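Local atomic coordinates of type VI secretion system-associated protein TagF (Pseudomonas aeruginosa PAO1, PDB entry 2QNU), a protein that is of unknown detailed function but belongs to the TagF family associated with the type VI secretion system, which it probably helps to regulate. Residues S35-R38 against A39-E43; A127-E130 against A131-A135. All coordinates share one frame; numbering follows the deposited sequence.

Contact 1. Residues S35-R38 against A39-E43; sequences SGMR and ASQDE
A39, S40, Q41 and D42 each hand their backbone N-H to the carbonyl four residues earlier, S35 to R38, in regular alpha-helical turns within helix 23-44; the Q41 N to M37 O bond, at 2.8 Å, is nearly straight. On the outer surface R38 bends forward along the helix. Its CG lies anti to the backbone N (chi1 -175°), and turns at chi2 and chi3 carry the guanidinium on to the next turn. There R38 NH2 meets D42 OD1 at 2.6 Å, in the plane of the guanidinium but from above the carboxylate plane, while R38 NE reaches the same oxygen at 3.2 Å in a weaker, more bent bond. Q41 lies beneath this group, its CB against one guanidinium face, 3.5 Å from NH2 of R38. Q41 OE1 comes within 2.8 Å of R38 NH1, but the angle is too poor for a hydrogen bond. On the inner side, S40 has chi1 61°, which folds OG back over the preceding turn, 2.6 Å from M37 O and 2.9 Å from G36 O. W48 NE1 adds a weak bond to the same hydroxyl. The selenomethionine M37 sends its CE to within 4.0 Å of Q41 NE2 and packs on W48 and Y52 of helix 48-53. The chemistry thus divides the helix: an i to i+4 salt bridge gripping one carboxylate oxygen outside, and a hydroxyl folded onto backbone carbonyls where the helix is buried.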
loop_
_atom_site.group_PDB
_atom_site.type_symbol
_atom_site.label_atom_id
_atom_site.label_comp_id
_atom_site.label_asym_id
_atom_site.label_seq_id
_atom_site.Cartn_x
_atom_site.Cartn_y
_atom_site.Cartn_z
ATOM N N SER B 35 -9.035 9.489 25.299
ATOM C CA SER B 35 -8.614 10.796 24.745
ATOM C C SER B 35 -9.553 11.218 23.645
ATOM O O SER B 35 -9.902 12.401 23.510
ATOM C CB SER B 35 -7.168 10.703 24.128
ATOM O OG SER B 35 -6.248 10.134 25.045
ATOM N N GLY B 36 -9.905 10.241 22.819
ATOM C CA GLY B 36 -10.815 10.417 21.706
ATOM C C GLY B 36 -12.213 10.790 22.184
ATOM O O GLY B 36 -12.889 11.604 21.548
HETATM N N MSE B 37 -12.663 10.127 23.256
HETATM C CA MSE B 37 -14.007 10.291 23.774
HETATM C C MSE B 37 -14.114 11.727 24.275
HETATM O O MSE B 37 -14.977 12.468 23.863
HETATM C CB MSE B 37 -14.281 9.300 24.921
HETATM C CG MSE B 37 -14.459 7.814 24.499
HETATM SE SE MSE B 37 -16.198 7.469 23.514
HETATM C CE MSE B 37 -17.234 7.459 25.191
ATOM N N ARG B 38 -13.170 12.106 25.120
ATOM C CA ARG B 38 -13.062 13.453 25.677
ATOM C C ARG B 38 -12.947 14.507 24.575
ATOM O O ARG B 38 -13.685 15.490 24.600
ATOM C CB ARG B 38 -11.900 13.463 26.640
ATOM C CG ARG B 38 -11.673 14.744 27.444
ATOM C CD ARG B 38 -12.803 14.998 28.484
ATOM N NE ARG B 38 -13.761 15.953 27.926
ATOM C CZ ARG B 38 -15.080 15.879 28.046
ATOM N NH1 ARG B 38 -15.678 14.913 28.757
ATOM N NH2 ARG B 38 -15.823 16.810 27.465
ATOM N N ALA B 39 -12.088 14.331 23.576
ATOM C CA ALA B 39 -12.015 15.355 22.517
ATOM C C ALA B 39 -13.304 15.438 21.695
ATOM O O ALA B 39 -13.790 16.522 21.435
ATOM C CB ALA B 39 -10.820 15.128 21.587
ATOM N N SER B 40 -13.867 14.292 21.296
ATOM C CA SER B 40 -15.166 14.277 20.541
ATOM C C SER B 40 -16.256 14.960 21.373
ATOM O O SER B 40 -16.980 15.814 20.867
ATOM C CB SER B 40 -15.562 12.857 20.170
ATOM O OG SER B 40 -15.734 12.109 21.372
ATOM N N GLN B 41 -16.314 14.648 22.665
ATOM C CA GLN B 41 -17.225 15.328 23.580
ATOM C C GLN B 41 -17.039 16.851 23.621
ATOM O O GLN B 41 -18.005 17.577 23.546
ATOM C CB GLN B 41 -17.150 14.719 24.994
ATOM C CG GLN B 41 -17.797 13.311 25.019
ATOM C CD GLN B 41 -17.473 12.480 26.257
ATOM O OE1 GLN B 41 -16.769 12.912 27.152
ATOM N NE2 GLN B 41 -17.983 11.246 26.289
ATOM N N ASP B 42 -15.809 17.334 23.744
ATOM C CA ASP B 42 -15.571 18.781 23.763
ATOM C C ASP B 42 -15.984 19.445 22.436
ATOM O O ASP B 42 -16.499 20.571 22.420
ATOM C CB ASP B 42 -14.100 19.107 23.967
ATOM C CG ASP B 42 -13.613 18.828 25.336
ATOM O OD1 ASP B 42 -14.405 18.635 26.258
ATOM O OD2 ASP B 42 -12.380 18.833 25.501
ATOM N N GLU B 43 -15.686 18.771 21.332
ATOM C CA GLU B 43 -15.958 19.315 19.999
ATOM C C GLU B 43 -17.446 19.376 19.669
ATOM O O GLU B 43 -17.935 20.362 19.106
ATOM C CB GLU B 43 -15.244 18.486 18.931
ATOM C CG GLU B 43 -13.797 18.979 18.673
ATOM C CD GLU B 43 -12.798 17.846 18.292
ATOM O OE1 GLU B 43 -13.219 16.767 17.792
ATOM O OE2 GLU B 43 -11.582 18.057 18.549
#

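Contact 2. Residues A127-E130 against A131-A135; sequences AEVE and AFEQA
The N-terminal start of helix 129-137 makes this contact, with E128 at the N-cap position and its carbonyl taking up the first amides. A131 N reaches E128 O at 3.0 Å and F132 N reaches it at 3.3 Å, both weak bonds, the former strongly bent. From V129 on, the pattern is regular: E133 N binds V129 O at 3.0 Å, close to the line of the carbonyl bond, and Q134 N binds E130 O with a tilt from the carbonyl plane. The side chains lie against these same carbonyls. Q134, with CG anti to its carbonyl carbon (chi1 -78°), is folded back so that its CG rests 3.2 Å from E130 O. E133 takes a similar first torsion and runs out extended. E133 OE2 comes alongside the V129 CG1 methyl at 3.8 Å, and the two side chains meet at a slant. The same oxygen has a long, weak ion pair with R19. F132 does the inward packing: CG is anti to the backbone N (chi1 173°), which carries the ring away from residues 127-130 and into an edge-to-face stack with F6, beside L10 and T122, while CB stays 3.4 Å from V129 O. V129 also faces inward, packing on R13. The carboxylates of E128 and E130 form a close pair, E128 OE2 lying 2.9 Å from E130 OE1. Two full charges there would repel; one of the pair may be protonated, or the helix N terminus may offset the charge, while F132 holds the start of the helix against F6 by nonpolar contact.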
loop_
_atom_site.group_PDB
_atom_site.type_symbol
_atom_site.label_atom_id
_atom_site.label_comp_id
_atom_site.label_asym_id
_atom_site.label_seq_id
_atom_site.Cartn_x
_atom_site.Cartn_y
_atom_site.Cartn_z
ATOM N N ALA B 127 -29.237 -10.173 27.030
ATOM C CA ALA B 127 -28.290 -11.194 26.647
ATOM C C ALA B 127 -27.516 -11.547 27.888
ATOM O O ALA B 127 -27.286 -10.682 28.730
ATOM C CB ALA B 127 -27.404 -10.666 25.594
ATOM N N GLU B 128 -27.155 -12.816 28.039
ATOM C CA GLU B 128 -26.257 -13.199 29.137
ATOM C C GLU B 128 -24.800 -12.856 28.786
ATOM O O GLU B 128 -24.243 -13.321 27.781
ATOM C CB GLU B 128 -26.446 -14.667 29.539
ATOM C CG GLU B 128 -27.727 -14.860 30.429
ATOM C CD GLU B 128 -27.892 -16.280 30.982
ATOM O OE1 GLU B 128 -29.059 -16.771 31.033
ATOM O OE2 GLU B 128 -26.867 -16.907 31.377
ATOM N N VAL B 129 -24.216 -12.016 29.632
ATOM C CA VAL B 129 -22.792 -11.696 29.581
ATOM C C VAL B 129 -21.900 -12.954 29.496
ATOM O O VAL B 129 -20.976 -12.984 28.687
ATOM C CB VAL B 129 -22.393 -10.804 30.789
ATOM C CG1 VAL B 129 -20.868 -10.582 30.838
ATOM C CG2 VAL B 129 -23.143 -9.467 30.734
ATOM N N GLU B 130 -22.208 -13.980 30.289
ATOM C CA GLU B 130 -21.470 -15.266 30.261
ATOM C C GLU B 130 -21.399 -15.845 28.845
ATOM O O GLU B 130 -20.367 -16.382 28.454
ATOM C CB GLU B 130 -22.084 -16.353 31.184
ATOM C CG GLU B 130 -22.596 -15.960 32.572
ATOM C CD GLU B 130 -23.674 -16.981 33.163
ATOM O OE1 GLU B 130 -24.832 -16.551 33.468
ATOM O OE2 GLU B 130 -23.388 -18.206 33.324
ATOM N N ALA B 131 -22.490 -15.740 28.083
ATOM C CA ALA B 131 -22.552 -16.274 26.701
ATOM C C ALA B 131 -21.683 -15.485 25.692
ATOM O O ALA B 131 -20.964 -16.058 24.815
ATOM C CB ALA B 131 -24.018 -16.304 26.234
ATOM N N PHE B 132 -21.735 -14.167 25.809
ATOM C CA PHE B 132 -20.813 -13.303 25.061
ATOM C C PHE B 132 -19.342 -13.668 25.310
ATOM O O PHE B 132 -18.616 -13.912 24.355
ATOM C CB PHE B 132 -21.042 -11.856 25.430
ATOM C CG PHE B 132 -20.039 -10.913 24.848
ATOM C CD1 PHE B 132 -19.110 -10.288 25.660
ATOM C CD2 PHE B 132 -20.034 -10.643 23.492
ATOM C CE1 PHE B 132 -18.214 -9.396 25.133
ATOM C CE2 PHE B 132 -19.103 -9.767 22.958
ATOM C CZ PHE B 132 -18.173 -9.172 23.775
ATOM N N GLU B 133 -18.942 -13.758 26.582
ATOM C CA GLU B 133 -17.541 -14.056 26.937
ATOM C C GLU B 133 -17.119 -15.391 26.369
ATOM O O GLU B 133 -16.070 -15.501 25.763
ATOM C CB GLU B 133 -17.350 -14.064 28.442
ATOM C CG GLU B 133 -17.534 -12.675 29.095
ATOM C CD GLU B 133 -17.518 -12.720 30.643
ATOM O OE1 GLU B 133 -17.817 -13.801 31.249
ATOM O OE2 GLU B 133 -17.238 -11.631 31.232
ATOM N N GLN B 134 -17.975 -16.388 26.561
ATOM C CA GLN B 134 -17.803 -17.744 26.001
ATOM C C GLN B 134 -17.663 -17.716 24.517
ATOM O O GLN B 134 -16.749 -18.297 23.980
ATOM C CB GLN B 134 -18.974 -18.647 26.396
ATOM C CG GLN B 134 -18.846 -19.156 27.842
ATOM C CD GLN B 134 -20.147 -19.745 28.430
ATOM O OE1 GLN B 134 -21.145 -19.943 27.715
ATOM N NE2 GLN B 134 -20.132 -20.040 29.742
ATOM N N ALA B 135 -18.560 -17.023 23.835
ATOM C CA ALA B 135 -18.464 -16.897 22.378
ATOM C C ALA B 135 -17.145 -16.252 21.918
ATOM O O ALA B 135 -16.522 -16.746 20.992
ATOM C CB ALA B 135 -19.677 -16.136 21.808
#

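Overall arrangement
Following the chain from the N terminus, helix 23-44 carries contact 1 near its C-terminal end, and contact 2 comes much later, at the start of helix 129-137. The two are in series: neither nests in nor crosses the other, and neither closes a loop, since each joins successive turns of one helix. Between them the chain runs through helix 48-53, the sheet strands 58-62, 71-77 and 89-95, and helices 101-105 and 110-121. Contact 1 packs toward helix 48-53 and the loop residues P88, A204, P205 and F207, contact 2 toward F6 in strand 4-7, next to the outermost strand 18-19. Their centres lie 30 Å apart, nearest atoms about 17 Å, without touching.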